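Local coordinates for hypothetical protein PH1952 (Pyrococcus horikoshii, PDB 1ZJJ) that probably acts as a magnesium-dependent phosphatase of the haloacid dehalogenase superfamily, with a capped Rossmann-like core, although its natural substrate is not established, at residues L39-T44 with N152-L157; L81-I86 with L101-V106. All coordinates share one frame; numbering follows the deposited sequence.

Contact 1: residues L39-T44 with N152-L157; sequences LTNNST and NPDATL
The side-chain amide of N41 has the CB of N152 standing over one face, 3.6 Å from its CG. The carboxylate of D154 meets it at the nitrogen end, and the two planes are turned 89° apart. N152's own amide, 42° from that of N41, carries the backbone oxygen of N41 over its face: N41 O lies 3.0 Å from N152 CG, a close polar packing without a hydrogen bond.

D154 OD2 collects both amides. N41 ND2 reaches its syn lone pair at 2.8 Å, while N152 ND2 drops in from above the carboxylate plane at 2.9 Å, along a straighter N-H. Two donors on one oxygen would favour the charged carboxylate. An alanine here would remove that shared acceptor and would probably leave each asparagine amide held less firmly.

At its other end, N152 OD1 accepts a hydrogen bond from a water 2.7 Å away, which also bonds to S43 OG. N41 OD1 is held in turn by the backbone N of K187. Further out, N42 ND2 rests on L157 CD1 at 3.6 Å. N42 OD1 accepts from T44 N, closing an Asx turn, and also from the T44 hydroxyl. An ST turn from T40 OG1 to N42 N precedes it.

D154's side chain lies about 7 Å from the bound magnesium, and that of N41 is near D7, a metal ligand. A polar turn after the second core strand, meeting a cap loop beside the metal, fits the active-site cleft of a capped HAD phosphatase.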
ATOM      1  N   LEU B  39     -11.648 -10.488 -21.259  1.00 15.65           N
ATOM      2  CA  LEU B  39     -11.797  -9.606 -20.113  1.00 16.51           C
ATOM      3  C   LEU B  39     -10.560  -9.579 -19.228  1.00 17.65           C
ATOM      4  O   LEU B  39     -10.322 -10.520 -18.469  1.00 18.01           O
ATOM      5  CB  LEU B  39     -13.016 -10.071 -19.296  1.00 19.36           C
ATOM      6  CG  LEU B  39     -13.507  -9.212 -18.122  1.00 20.11           C
ATOM      7  CD1 LEU B  39     -14.147  -7.954 -18.681  1.00 19.41           C
ATOM      8  CD2 LEU B  39     -14.522  -9.982 -17.276  1.00 19.40           C
ATOM      9  N   THR B  40      -9.785  -8.497 -19.316  1.00 16.11           N
ATOM     10  CA  THR B  40      -8.574  -8.361 -18.511  1.00 16.26           C
ATOM     11  C   THR B  40      -8.650  -7.249 -17.457  1.00 17.00           C
ATOM     12  O   THR B  40      -9.188  -6.168 -17.718  1.00 15.15           O
ATOM     13  CB  THR B  40      -7.338  -8.092 -19.399  1.00 15.96           C
ATOM     14  OG1 THR B  40      -6.178  -7.958 -18.570  1.00 16.28           O
ATOM     15  CG2 THR B  40      -7.518  -6.814 -20.209  1.00 15.33           C
ATOM     16  N   ASN B  41      -8.114  -7.533 -16.267  1.00 17.03           N
ATOM     17  CA  ASN B  41      -8.060  -6.589 -15.162  1.00 17.00           C
ATOM     18  C   ASN B  41      -6.954  -5.558 -15.374  1.00 17.77           C
ATOM     19  O   ASN B  41      -6.859  -4.558 -14.674  1.00 16.15           O
ATOM     20  CB  ASN B  41      -7.802  -7.375 -13.876  1.00 13.64           C
ATOM     21  CG  ASN B  41      -9.103  -7.591 -13.149  1.00 13.94           C
ATOM     22  OD1 ASN B  41     -10.178  -7.228 -13.620  1.00 15.75           O
ATOM     23  ND2 ASN B  41      -8.994  -8.210 -11.962  1.00 12.91           N
ATOM     24  N   ASN B  42      -6.084  -5.824 -16.341  1.00 18.26           N
ATOM     25  CA  ASN B  42      -4.956  -4.935 -16.597  1.00 20.88           C
ATOM     26  C   ASN B  42      -5.449  -3.641 -17.243  1.00 20.68           C
ATOM     27  O   ASN B  42      -6.217  -3.675 -18.199  1.00 22.48           O
ATOM     28  CB  ASN B  42      -3.936  -5.630 -17.505  1.00 21.57           C
ATOM     29  CG  ASN B  42      -2.553  -5.012 -17.410  1.00 24.15           C
ATOM     30  OD1 ASN B  42      -2.381  -3.812 -17.621  1.00 24.27           O
ATOM     31  ND2 ASN B  42      -1.559  -5.834 -17.089  1.00 25.99           N
ATOM     32  N   SER B  43      -5.011  -2.500 -16.721  1.00 20.07           N
ATOM     33  CA  SER B  43      -5.456  -1.218 -17.264  1.00 20.00           C
ATOM     34  C   SER B  43      -4.359  -0.387 -17.927  1.00 20.32           C
ATOM     35  O   SER B  43      -4.600   0.763 -18.315  1.00 20.25           O
ATOM     36  CB  SER B  43      -6.107  -0.384 -16.161  1.00 21.24           C
ATOM     37  OG  SER B  43      -5.148   0.017 -15.197  1.00 21.13           O
ATOM     38  N   THR B  44      -3.168  -0.961 -18.065  1.00 19.51           N
ATOM     39  CA  THR B  44      -2.051  -0.231 -18.680  1.00 19.08           C
ATOM     40  C   THR B  44      -2.160  -0.113 -20.215  1.00 20.30           C
ATOM     41  O   THR B  44      -1.535   0.734 -20.845  1.00 19.50           O
ATOM     42  CB  THR B  44      -0.732  -0.918 -18.303  1.00 19.73           C
ATOM     43  OG1 THR B  44      -0.711  -2.230 -18.864  1.00 20.78           O
ATOM     44  CG2 THR B  44      -0.594  -1.025 -16.782  1.00 19.83           C
ATOM     45  N   ASN B 152      -8.577  -2.352 -10.618  1.00 14.41           N
ATOM     46  CA  ASN B 152      -8.647  -3.774 -10.300  1.00 15.19           C
ATOM     47  C   ASN B 152      -7.962  -4.067  -8.973  1.00 15.39           C
ATOM     48  O   ASN B 152      -7.094  -3.318  -8.533  1.00 15.70           O
ATOM     49  CB  ASN B 152      -8.017  -4.596 -11.425  1.00 14.09           C
ATOM     50  CG  ASN B 152      -6.607  -4.173 -11.731  1.00 16.46           C
ATOM     51  OD1 ASN B 152      -6.371  -3.056 -12.182  1.00 13.98           O
ATOM     52  ND2 ASN B 152      -5.656  -5.063 -11.485  1.00 14.44           N
ATOM     53  N   PRO B 153      -8.344  -5.176  -8.320  1.00 16.91           N
ATOM     54  CA  PRO B 153      -7.808  -5.608  -7.026  1.00 16.84           C
ATOM     55  C   PRO B 153      -6.516  -6.420  -7.002  1.00 16.26           C
ATOM     56  O   PRO B 153      -5.918  -6.568  -5.945  1.00 17.48           O
ATOM     57  CB  PRO B 153      -8.970  -6.398  -6.444  1.00 19.07           C
ATOM     58  CG  PRO B 153      -9.473  -7.117  -7.664  1.00 17.59           C
ATOM     59  CD  PRO B 153      -9.487  -6.022  -8.715  1.00 16.05           C
ATOM     60  N   ASP B 154      -6.084  -6.936  -8.149  1.00 15.98           N
ATOM     61  CA  ASP B 154      -4.884  -7.769  -8.202  1.00 15.41           C
ATOM     62  C   ASP B 154      -3.712  -7.283  -7.359  1.00 17.26           C
ATOM     63  O   ASP B 154      -3.141  -6.221  -7.599  1.00 15.86           O
ATOM     64  CB  ASP B 154      -4.430  -7.938  -9.647  1.00 14.87           C
ATOM     65  CG  ASP B 154      -5.526  -8.487 -10.541  1.00 14.82           C
ATOM     66  OD1 ASP B 154      -5.434  -9.662 -10.960  1.00 16.26           O
ATOM     67  OD2 ASP B 154      -6.481  -7.740 -10.821  1.00 15.09           O
ATOM     68  N   ALA B 155      -3.354  -8.090  -6.366  1.00 16.07           N
ATOM     69  CA  ALA B 155      -2.244  -7.770  -5.487  1.00 15.96           C
ATOM     70  C   ALA B 155      -0.934  -7.771  -6.267  1.00 16.79           C
ATOM     71  O   ALA B 155      -0.022  -7.012  -5.946  1.00 15.18           O
ATOM     72  CB  ALA B 155      -2.163  -8.797  -4.366  1.00 14.63           C
ATOM     73  N   THR B 156      -0.853  -8.635  -7.283  1.00 17.54           N
ATOM     74  CA  THR B 156       0.358  -8.791  -8.090  1.00 17.25           C
ATOM     75  C   THR B 156       0.087  -9.207  -9.532  1.00 17.82           C
ATOM     76  O   THR B 156      -1.044  -9.568  -9.882  1.00 17.96           O
ATOM     77  CB  THR B 156       1.274  -9.881  -7.492  1.00 19.41           C
ATOM     78  OG1 THR B 156       0.626 -11.153  -7.613  1.00 21.04           O
ATOM     79  CG2 THR B 156       1.558  -9.621  -6.016  1.00 18.78           C
ATOM     80  N   LEU B 157       1.131  -9.157 -10.362  1.00 18.30           N
ATOM     81  CA  LEU B 157       1.060  -9.596 -11.750  1.00 19.14           C
ATOM     82  C   LEU B 157       2.511  -9.954 -12.110  1.00 20.93           C
ATOM     83  O   LEU B 157       3.458  -9.438 -11.510  1.00 20.93           O
ATOM     84  CB  LEU B 157       0.514  -8.505 -12.668  1.00 20.15           C
ATOM     85  CG  LEU B 157       1.446  -7.507 -13.356  1.00 21.91           C
ATOM     86  CD1 LEU B 157       0.654  -6.630 -14.346  1.00 23.07           C
ATOM     87  CD2 LEU B 157       2.130  -6.650 -12.321  1.00 23.34           C
TER
HETATM   88  O   HOH W   1      -4.085  -2.211 -13.454  1.00 23.63           O

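Contact 2: residues L81-I86 with L101-V106; sequences LDPGKI and LGWGIV
With CG beside its backbone N (chi1 -69°) and chi2 near 4°, W103 lays its indole along 81-86; I86 puts CG1 likewise beside its N, sending CD1 to the same ring. The backbones are joined by a single parallel beta bridge, I86 with I105, where the chain returns from helix 92-101 to flank strand 86-89, the edge of the cap's parallel sheet.

P83 CA sits over the middle of the six-membered ring, 3.4 Å from its centroid and 11° off the normal, a CH-pi contact. P83 CB and CG lie along the pyrrole side, and G84 N covers the same face nearer the rim. L101 CD1 approaches the opposite face and touches I86 CD1 at 3.8 Å. H121 also meets the indole, and M77 of helix 69-80 packs against W103, L101 and I86.

The backbone of G104 would drive any side chain into the W103 carbonyl oxygen, so glycine fits there. G104 O accepts a hydrogen bond from I86 N at 2.9 Å, nearly along the C=O axis, and lies close to K85 CA. On the other side of the bridge, I86 O accepts V106 N at 2.8 Å, in the carbonyl plane, and I105 CA adds a C-H...O contact to that same oxygen.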
ATOM      1  N   LEU B  81     -21.539   8.149 -12.162  1.00 21.85           N
ATOM      2  CA  LEU B  81     -20.990   9.285 -11.431  1.00 19.93           C
ATOM      3  C   LEU B  81     -21.261  10.602 -12.138  1.00 19.39           C
ATOM      4  O   LEU B  81     -21.689  10.618 -13.292  1.00 20.60           O
ATOM      5  CB  LEU B  81     -19.483   9.103 -11.229  1.00 19.01           C
ATOM      6  CG  LEU B  81     -19.038   7.806 -10.540  1.00 19.58           C
ATOM      7  CD1 LEU B  81     -17.509   7.721 -10.567  1.00 20.43           C
ATOM      8  CD2 LEU B  81     -19.552   7.757  -9.099  1.00 20.81           C
ATOM      9  N   ASP B  82     -21.016  11.705 -11.440  1.00 18.54           N
ATOM     10  CA  ASP B  82     -21.230  13.025 -12.022  1.00 19.95           C
ATOM     11  C   ASP B  82     -19.924  13.554 -12.589  1.00 19.66           C
ATOM     12  O   ASP B  82     -18.904  13.566 -11.911  1.00 20.42           O
ATOM     13  CB  ASP B  82     -21.769  13.983 -10.968  1.00 21.46           C
ATOM     14  CG  ASP B  82     -23.006  13.450 -10.292  1.00 21.67           C
ATOM     15  OD1 ASP B  82     -23.968  13.094 -11.005  1.00 22.87           O
ATOM     16  OD2 ASP B  82     -23.009  13.380  -9.049  1.00 24.99           O
ATOM     17  N   PRO B  83     -19.946  14.011 -13.847  1.00 20.78           N
ATOM     18  CA  PRO B  83     -18.741  14.534 -14.489  1.00 20.48           C
ATOM     19  C   PRO B  83     -17.977  15.530 -13.619  1.00 20.12           C
ATOM     20  O   PRO B  83     -18.562  16.438 -13.030  1.00 19.50           O
ATOM     21  CB  PRO B  83     -19.286  15.165 -15.766  1.00 21.86           C
ATOM     22  CG  PRO B  83     -20.460  14.289 -16.086  1.00 20.98           C
ATOM     23  CD  PRO B  83     -21.112  14.154 -14.733  1.00 21.35           C
ATOM     24  N   GLY B  84     -16.662  15.346 -13.555  1.00 18.47           N
ATOM     25  CA  GLY B  84     -15.811  16.209 -12.760  1.00 18.61           C
ATOM     26  C   GLY B  84     -14.373  15.927 -13.150  1.00 19.67           C
ATOM     27  O   GLY B  84     -14.093  14.918 -13.810  1.00 18.87           O
ATOM     28  N   LYS B  85     -13.450  16.803 -12.755  1.00 19.29           N
ATOM     29  CA  LYS B  85     -12.050  16.596 -13.107  1.00 18.14           C
ATOM     30  C   LYS B  85     -11.462  15.349 -12.462  1.00 18.13           C
ATOM     31  O   LYS B  85     -11.776  15.006 -11.329  1.00 17.04           O
ATOM     32  CB  LYS B  85     -11.231  17.833 -12.763  1.00 18.83           C
ATOM     33  CG  LYS B  85     -11.581  18.997 -13.647  1.00 22.13           C
ATOM     34  CD  LYS B  85     -11.168  20.279 -12.984  1.00 28.25           C
ATOM     35  CE  LYS B  85     -10.113  21.012 -13.784  1.00 31.40           C
ATOM     36  NZ  LYS B  85      -9.786  22.313 -13.152  1.00 34.41           N
ATOM     37  N   ILE B  86     -10.606  14.681 -13.223  1.00 17.98           N
ATOM     38  CA  ILE B  86      -9.970  13.433 -12.821  1.00 18.47           C
ATOM     39  C   ILE B  86      -8.460  13.528 -12.624  1.00 18.35           C
ATOM     40  O   ILE B  86      -7.749  14.186 -13.404  1.00 20.19           O
ATOM     41  CB  ILE B  86     -10.215  12.335 -13.907  1.00 18.87           C
ATOM     42  CG1 ILE B  86     -11.706  12.275 -14.249  1.00 20.55           C
ATOM     43  CG2 ILE B  86      -9.690  10.960 -13.414  1.00 20.19           C
ATOM     44  CD1 ILE B  86     -12.034  11.514 -15.538  1.00 21.22           C
ATOM     45  N   LEU B 101     -13.424  10.286 -21.657  1.00 23.00           N
ATOM     46  CA  LEU B 101     -14.595  10.736 -20.912  1.00 24.10           C
ATOM     47  C   LEU B 101     -14.815  12.215 -21.203  1.00 26.21           C
ATOM     48  O   LEU B 101     -15.948  12.706 -21.216  1.00 26.69           O
ATOM     49  CB  LEU B 101     -14.389  10.539 -19.406  1.00 24.53           C
ATOM     50  CG  LEU B 101     -14.833   9.212 -18.793  1.00 24.24           C
ATOM     51  CD1 LEU B 101     -14.426   9.156 -17.324  1.00 21.63           C
ATOM     52  CD2 LEU B 101     -16.338   9.069 -18.935  1.00 22.23           C
ATOM     53  N   GLY B 102     -13.717  12.923 -21.439  1.00 26.17           N
ATOM     54  CA  GLY B 102     -13.802  14.340 -21.735  1.00 25.15           C
ATOM     55  C   GLY B 102     -14.120  15.186 -20.520  1.00 25.93           C
ATOM     56  O   GLY B 102     -14.477  16.351 -20.656  1.00 27.22           O
ATOM     57  N   TRP B 103     -13.979  14.615 -19.329  1.00 23.93           N
ATOM     58  CA  TRP B 103     -14.268  15.344 -18.099  1.00 23.07           C
ATOM     59  C   TRP B 103     -13.148  16.295 -17.698  1.00 23.05           C
ATOM     60  O   TRP B 103     -13.347  17.197 -16.879  1.00 22.63           O
ATOM     61  CB  TRP B 103     -14.535  14.356 -16.955  1.00 21.95           C
ATOM     62  CG  TRP B 103     -15.819  13.578 -17.103  1.00 22.20           C
ATOM     63  CD1 TRP B 103     -16.695  13.620 -18.154  1.00 19.89           C
ATOM     64  CD2 TRP B 103     -16.360  12.631 -16.170  1.00 20.65           C
ATOM     65  NE1 TRP B 103     -17.744  12.758 -17.932  1.00 21.22           N
ATOM     66  CE2 TRP B 103     -17.563  12.137 -16.725  1.00 20.81           C
ATOM     67  CE3 TRP B 103     -15.940  12.148 -14.920  1.00 19.91           C
ATOM     68  CZ2 TRP B 103     -18.354  11.188 -16.069  1.00 20.77           C
ATOM     69  CZ3 TRP B 103     -16.727  11.204 -14.270  1.00 19.36           C
ATOM     70  CH2 TRP B 103     -17.922  10.734 -14.849  1.00 19.80           C
ATOM     71  N   GLY B 104     -11.971  16.098 -18.282  1.00 22.00           N
ATOM     72  CA  GLY B 104     -10.840  16.941 -17.952  1.00 22.06           C
ATOM     73  C   GLY B 104      -9.938  16.278 -16.929  1.00 21.96           C
ATOM     74  O   GLY B 104     -10.390  15.861 -15.855  1.00 21.99           O
ATOM     75  N   ILE B 105      -8.655  16.187 -17.259  1.00 21.71           N
ATOM     76  CA  ILE B 105      -7.674  15.569 -16.372  1.00 22.12           C
ATOM     77  C   ILE B 105      -6.735  16.582 -15.738  1.00 21.23           C
ATOM     78  O   ILE B 105      -6.186  17.437 -16.425  1.00 24.45           O
ATOM     79  CB  ILE B 105      -6.803  14.544 -17.129  1.00 21.54           C
ATOM     80  CG1 ILE B 105      -7.661  13.363 -17.582  1.00 22.92           C
ATOM     81  CG2 ILE B 105      -5.643  14.079 -16.243  1.00 21.23           C
ATOM     82  CD1 ILE B 105      -6.913  12.357 -18.432  1.00 25.46           C
ATOM     83  N   VAL B 106      -6.565  16.491 -14.425  1.00 19.87           N
ATOM     84  CA  VAL B 106      -5.646  17.372 -13.714  1.00 20.76           C
ATOM     85  C   VAL B 106      -4.285  16.678 -13.769  1.00 22.15           C
ATOM     86  O   VAL B 106      -4.122  15.574 -13.239  1.00 21.19           O
ATOM     87  CB  VAL B 106      -6.057  17.555 -12.232  1.00 18.91           C
ATOM     88  CG1 VAL B 106      -5.008  18.395 -11.500  1.00 20.58           C
ATOM     89  CG2 VAL B 106      -7.421  18.226 -12.147  1.00 20.81           C
TER

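In the fold
Contact 1 is partly buried, its centre about 5 Å from that of the chain; contact 2 is a surface contact, its centre about 21 Å from the same point. They do not touch, their centres being about 22 Å apart, yet both segments of contact 2 fall within the 107 residues between those of contact 1. Contact 1 joins the core domain to the cap, tying strand 36-40 to the loop before hairpin strand 156-159, whereas contact 2 stays local, at the edge strand of the four-stranded sheet. The chemistry follows: amides, a carboxylate and a water near the metal, with no backbone-to-backbone bond, against main-chain pairing and largely apolar packing round an indole away from it.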